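Local structure of catechol O-methyltransferase (Mycobacterium tuberculosis, 6JCL) at residues R186-L189 and Q190-E194; G49-L52 and C53-G57. The protein catalyses the metal-dependent transfer of a methyl group from S-adenosyl-L-methionine to one hydroxyl of catechol-like compounds, and is a homodimer. All coordinates share one frame; numbering follows the deposited sequence.

Contact 1: R186-L189 and Q190-E194; sequences RRTL and QMMGE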
loop_
_atom_site.group_PDB
_atom_site.type_symbol
_atom_site.label_atom_id
_atom_site.label_comp_id
_atom_site.label_asym_id
_atom_site.label_seq_id
_atom_site.Cartn_x
_atom_site.Cartn_y
_atom_site.Cartn_z
ATOM N N ARG A 186 -12.077 -11.193 10.498
ATOM C CA ARG A 186 -12.865 -10.192 11.205
ATOM C C ARG A 186 -12.303 -9.938 12.598
ATOM O O ARG A 186 -12.190 -8.783 13.029
ATOM C CB ARG A 186 -14.331 -10.632 11.283
ATOM C CG ARG A 186 -15.227 -9.663 12.045
ATOM C CD ARG A 186 -16.643 -10.235 12.189
ATOM N NE ARG A 186 -17.538 -9.375 12.957
ATOM C CZ ARG A 186 -18.291 -8.419 12.424
ATOM N NH1 ARG A 186 -19.089 -7.691 13.193
ATOM N NH2 ARG A 186 -18.237 -8.181 11.119
ATOM N N ARG A 187 -11.944 -11.006 13.316
ATOM C CA ARG A 187 -11.376 -10.845 14.652
ATOM C C ARG A 187 -10.022 -10.158 14.580
ATOM O O ARG A 187 -9.684 -9.359 15.457
ATOM C CB ARG A 187 -11.229 -12.212 15.333
ATOM C CG ARG A 187 -10.570 -12.129 16.712
ATOM C CD ARG A 187 -10.011 -13.460 17.200
ATOM N NE ARG A 187 -9.265 -13.293 18.451
ATOM C CZ ARG A 187 -8.311 -14.114 18.878
ATOM N NH1 ARG A 187 -7.972 -15.176 18.162
ATOM N NH2 ARG A 187 -7.690 -13.872 20.025
ATOM N N THR A 188 -9.238 -10.469 13.543
ATOM C CA THR A 188 -7.944 -9.812 13.366
ATOM C C THR A 188 -8.118 -8.308 13.223
ATOM O O THR A 188 -7.397 -7.520 13.853
ATOM C CB THR A 188 -7.257 -10.381 12.124
ATOM O OG1 THR A 188 -6.962 -11.765 12.331
ATOM C CG2 THR A 188 -5.949 -9.614 11.781
ATOM N N LEU A 189 -9.055 -7.892 12.370
ATOM C CA LEU A 189 -9.279 -6.468 12.144
ATOM C C LEU A 189 -9.772 -5.780 13.418
ATOM O O LEU A 189 -9.354 -4.653 13.742
ATOM C CB LEU A 189 -10.276 -6.280 10.998
ATOM C CG LEU A 189 -9.775 -6.705 9.609
ATOM C CD1 LEU A 189 -10.966 -6.769 8.641
ATOM C CD2 LEU A 189 -8.729 -5.731 9.111
ATOM N N GLN A 190 -10.660 -6.439 14.156
ATOM C CA GLN A 190 -11.140 -5.842 15.398
ATOM C C GLN A 190 -10.013 -5.710 16.414
ATOM O O GLN A 190 -9.901 -4.684 17.102
ATOM C CB GLN A 190 -12.295 -6.675 15.945
ATOM C CG GLN A 190 -13.535 -6.522 15.060
ATOM C CD GLN A 190 -14.703 -7.368 15.535
ATOM O OE1 GLN A 190 -14.534 -8.523 15.913
ATOM N NE2 GLN A 190 -15.898 -6.781 15.525
ATOM N N MET A 191 -9.127 -6.708 16.476
ATOM C CA MET A 191 -8.012 -6.635 17.407
ATOM C C MET A 191 -7.065 -5.503 17.033
ATOM O O MET A 191 -6.618 -4.745 17.908
ATOM C CB MET A 191 -7.267 -7.975 17.438
ATOM C CG MET A 191 -6.009 -7.966 18.312
ATOM S SD MET A 191 -4.530 -7.617 17.324
ATOM C CE MET A 191 -3.271 -8.217 18.454
ATOM N N MET A 192 -6.790 -5.332 15.733
ATOM C CA MET A 192 -5.862 -4.286 15.315
ATOM C C MET A 192 -6.443 -2.906 15.590
ATOM O O MET A 192 -5.720 -1.994 16.013
ATOM C CB MET A 192 -5.504 -4.441 13.825
ATOM C CG MET A 192 -4.739 -5.728 13.518
ATOM S SD MET A 192 -4.400 -5.986 11.767
ATOM C CE MET A 192 -3.014 -4.879 11.569
ATOM N N GLY A 193 -7.752 -2.738 15.389
ATOM C CA GLY A 193 -8.360 -1.450 15.649
ATOM C C GLY A 193 -8.315 -1.093 17.119
ATOM O O GLY A 193 -8.170 0.078 17.481
ATOM N N GLU A 194 -8.449 -2.096 17.987
ATOM C CA GLU A 194 -8.496 -1.853 19.420
ATOM C C GLU A 194 -7.121 -1.756 20.063
ATOM O O GLU A 194 -7.008 -1.226 21.174
ATOM C CB GLU A 194 -9.300 -2.962 20.099
ATOM C CG GLU A 194 -10.798 -2.831 19.906
ATOM C CD GLU A 194 -11.570 -3.996 20.511
ATOM O OE1 GLU A 194 -10.961 -5.064 20.741
ATOM O OE2 GLU A 194 -12.784 -3.838 20.768
HETATM O O HOH W 1 -18.113 -8.524 16.139
#
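T188 and M192, one turn apart on helix 180-194, form the tight side of this contact. Their side chains run alongside each other in the same direction, with the methyl CG2 of T188 3.9 Å from SD of M192. CG of M192 lies beside its own backbone N (chi1 -65°) and SD extends beyond it, which brings the thioether to T188; the same torsion sets CG 3.2 Å from the carbonyl O of T188. That carbonyl accepts the amide of M192, N to O 2.9 Å, one of four successive i to i+4 bonds that run from R186 to G193. T188 OG1 is satisfied by A184 O and by the side chain of N145.

The R186-Q190 side is looser and wetter. The two side chains come no closer than 4.0 Å, R186 NE to Q190 NE2, although CG of Q190 packs 3.3 Å from the carbonyl O of R186. R186 is modelled in two conformers; in the one described here water 1 accepts from R186 NH1 and from Q190 NE2, and NH2 bonds to I173 O, so this bridge is probably not permanent.

M192 packs on A215 and A217 of strand 212-219, while T188 and M191 rest on I149 of helix 145-155. L189 meets V167 and I173 in loops and L16 of the second subunit, whose F15 packs against R186 and Q190.

Contact 2: G49-L52 and C53-G57; sequences GKFL and CLLAG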
loop_
_atom_site.group_PDB
_atom_site.type_symbol
_atom_site.label_atom_id
_atom_site.label_comp_id
_atom_site.label_asym_id
_atom_site.label_seq_id
_atom_site.Cartn_x
_atom_site.Cartn_y
_atom_site.Cartn_z
ATOM N N GLY A 49 3.116 -8.933 -4.644
ATOM C CA GLY A 49 4.495 -9.159 -4.252
ATOM C C GLY A 49 5.356 -7.939 -4.501
ATOM O O GLY A 49 6.130 -7.524 -3.636
ATOM N N LYS A 50 5.188 -7.304 -5.660
ATOM C CA LYS A 50 5.960 -6.104 -5.924
ATOM C C LYS A 50 5.648 -5.014 -4.907
ATOM O O LYS A 50 6.546 -4.271 -4.499
ATOM C CB LYS A 50 5.691 -5.608 -7.339
ATOM C CG LYS A 50 6.603 -4.424 -7.718
ATOM C CD LYS A 50 7.182 -4.666 -9.088
ATOM C CE LYS A 50 8.292 -3.696 -9.385
ATOM N NZ LYS A 50 8.280 -3.332 -10.803
ATOM N N PHE A 51 4.383 -4.908 -4.478
ATOM C CA PHE A 51 4.032 -3.956 -3.422
ATOM C C PHE A 51 4.850 -4.217 -2.152
ATOM O O PHE A 51 5.374 -3.280 -1.538
ATOM C CB PHE A 51 2.516 -4.029 -3.140
ATOM C CG PHE A 51 2.088 -3.208 -1.955
ATOM C CD1 PHE A 51 1.710 -1.879 -2.116
ATOM C CD2 PHE A 51 2.070 -3.758 -0.682
ATOM C CE1 PHE A 51 1.311 -1.118 -1.028
ATOM C CE2 PHE A 51 1.673 -2.996 0.409
ATOM C CZ PHE A 51 1.293 -1.673 0.236
ATOM N N LEU A 52 4.947 -5.486 -1.732
ATOM C CA LEU A 52 5.771 -5.836 -0.567
ATOM C C LEU A 52 7.226 -5.455 -0.787
ATOM O O LEU A 52 7.889 -4.951 0.126
ATOM C CB LEU A 52 5.706 -7.327 -0.273
ATOM C CG LEU A 52 4.378 -7.863 0.211
ATOM C CD1 LEU A 52 4.498 -9.376 0.266
ATOM C CD2 LEU A 52 4.048 -7.267 1.577
ATOM N N CYS A 53 7.747 -5.724 -1.991
ATOM C CA CYS A 53 9.115 -5.343 -2.333
ATOM C C CYS A 53 9.325 -3.829 -2.208
ATOM O O CYS A 53 10.294 -3.361 -1.588
ATOM C CB CYS A 53 9.401 -5.820 -3.758
ATOM S SG CYS A 53 10.967 -5.310 -4.434
ATOM N N LEU A 54 8.418 -3.042 -2.789
ATOM C CA LEU A 54 8.576 -1.592 -2.770
ATOM C C LEU A 54 8.369 -1.015 -1.373
ATOM O O LEU A 54 8.983 0.004 -1.027
ATOM C CB LEU A 54 7.607 -0.964 -3.769
ATOM C CG LEU A 54 7.892 -1.348 -5.234
ATOM C CD1 LEU A 54 6.845 -0.698 -6.160
ATOM C CD2 LEU A 54 9.286 -0.970 -5.706
ATOM N N LEU A 55 7.507 -1.643 -0.578
ATOM C CA LEU A 55 7.312 -1.218 0.805
ATOM C C LEU A 55 8.585 -1.421 1.612
ATOM O O LEU A 55 9.040 -0.516 2.323
ATOM C CB LEU A 55 6.150 -2.002 1.411
ATOM C CG LEU A 55 5.787 -1.718 2.859
ATOM C CD1 LEU A 55 5.517 -0.224 3.038
ATOM C CD2 LEU A 55 4.554 -2.561 3.272
ATOM N N ALA A 56 9.198 -2.606 1.492
ATOM C CA ALA A 56 10.485 -2.837 2.158
ATOM C C ALA A 56 11.544 -1.849 1.672
ATOM O O ALA A 56 12.325 -1.317 2.469
ATOM C CB ALA A 56 10.957 -4.278 1.916
ATOM N N GLY A 57 11.575 -1.570 0.363
ATOM C CA GLY A 57 12.536 -0.602 -0.147
ATOM C C GLY A 57 12.257 0.809 0.343
ATOM O O GLY A 57 13.180 1.561 0.667
#
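Helix 46-58 of the Rossmann-like methyltransferase fold lies beside the cofactor pocket, and in its middle F51 meets L55 one turn on. The two side chains leave the helix alongside one another, with ring atom CE2 of F51 4.1 Å from CD2 of L55. Both have CG anti to the backbone N (chi1 173° for F51), which sends ring and branch off the helix in step. L55 continues onto V161 and V163 of strand 160-165, and the F51 ring meets that of F214 with planes about 50° apart.

On another flank the aliphatic part of K50 crosses L54, K50 CG to L54 CD1 4.0 Å. CG of L54 also sits 3.3 Å from the carbonyl O of K50, which takes the amide of L54 at 2.8 Å (N to O). C53 N bonds to G49 O in the same way, at 2.9 Å.

K50 is therefore split in role: CG of its aliphatic part packs on L54, while buried NZ bonds to L20 O and, on the second subunit, to A200 O and the carboxylate of D199. The salt bridge to D199 of the second subunit would be expected to keep the ammonium charged, and it ties this helix to that subunit.

In the fold
Contact 2 precedes contact 1 in the chain, and the two helical turns do not touch: their centres are 24 Å apart and their nearest atoms about 11 Å. Both nevertheless reach the second subunit, so each of the two helices contributes to the dimer. Their relation to the active site differs. In contact 2 the side chain of L52 is about 6 Å from bound S-adenosyl-L-homocysteine and about 4 Å from that of S74, a probable cofactor-binding residue. Contact 1 lies nearer the periphery, with T188 about 9 Å and 10 Å from the metal ligands N166 and D165, side chain to side chain.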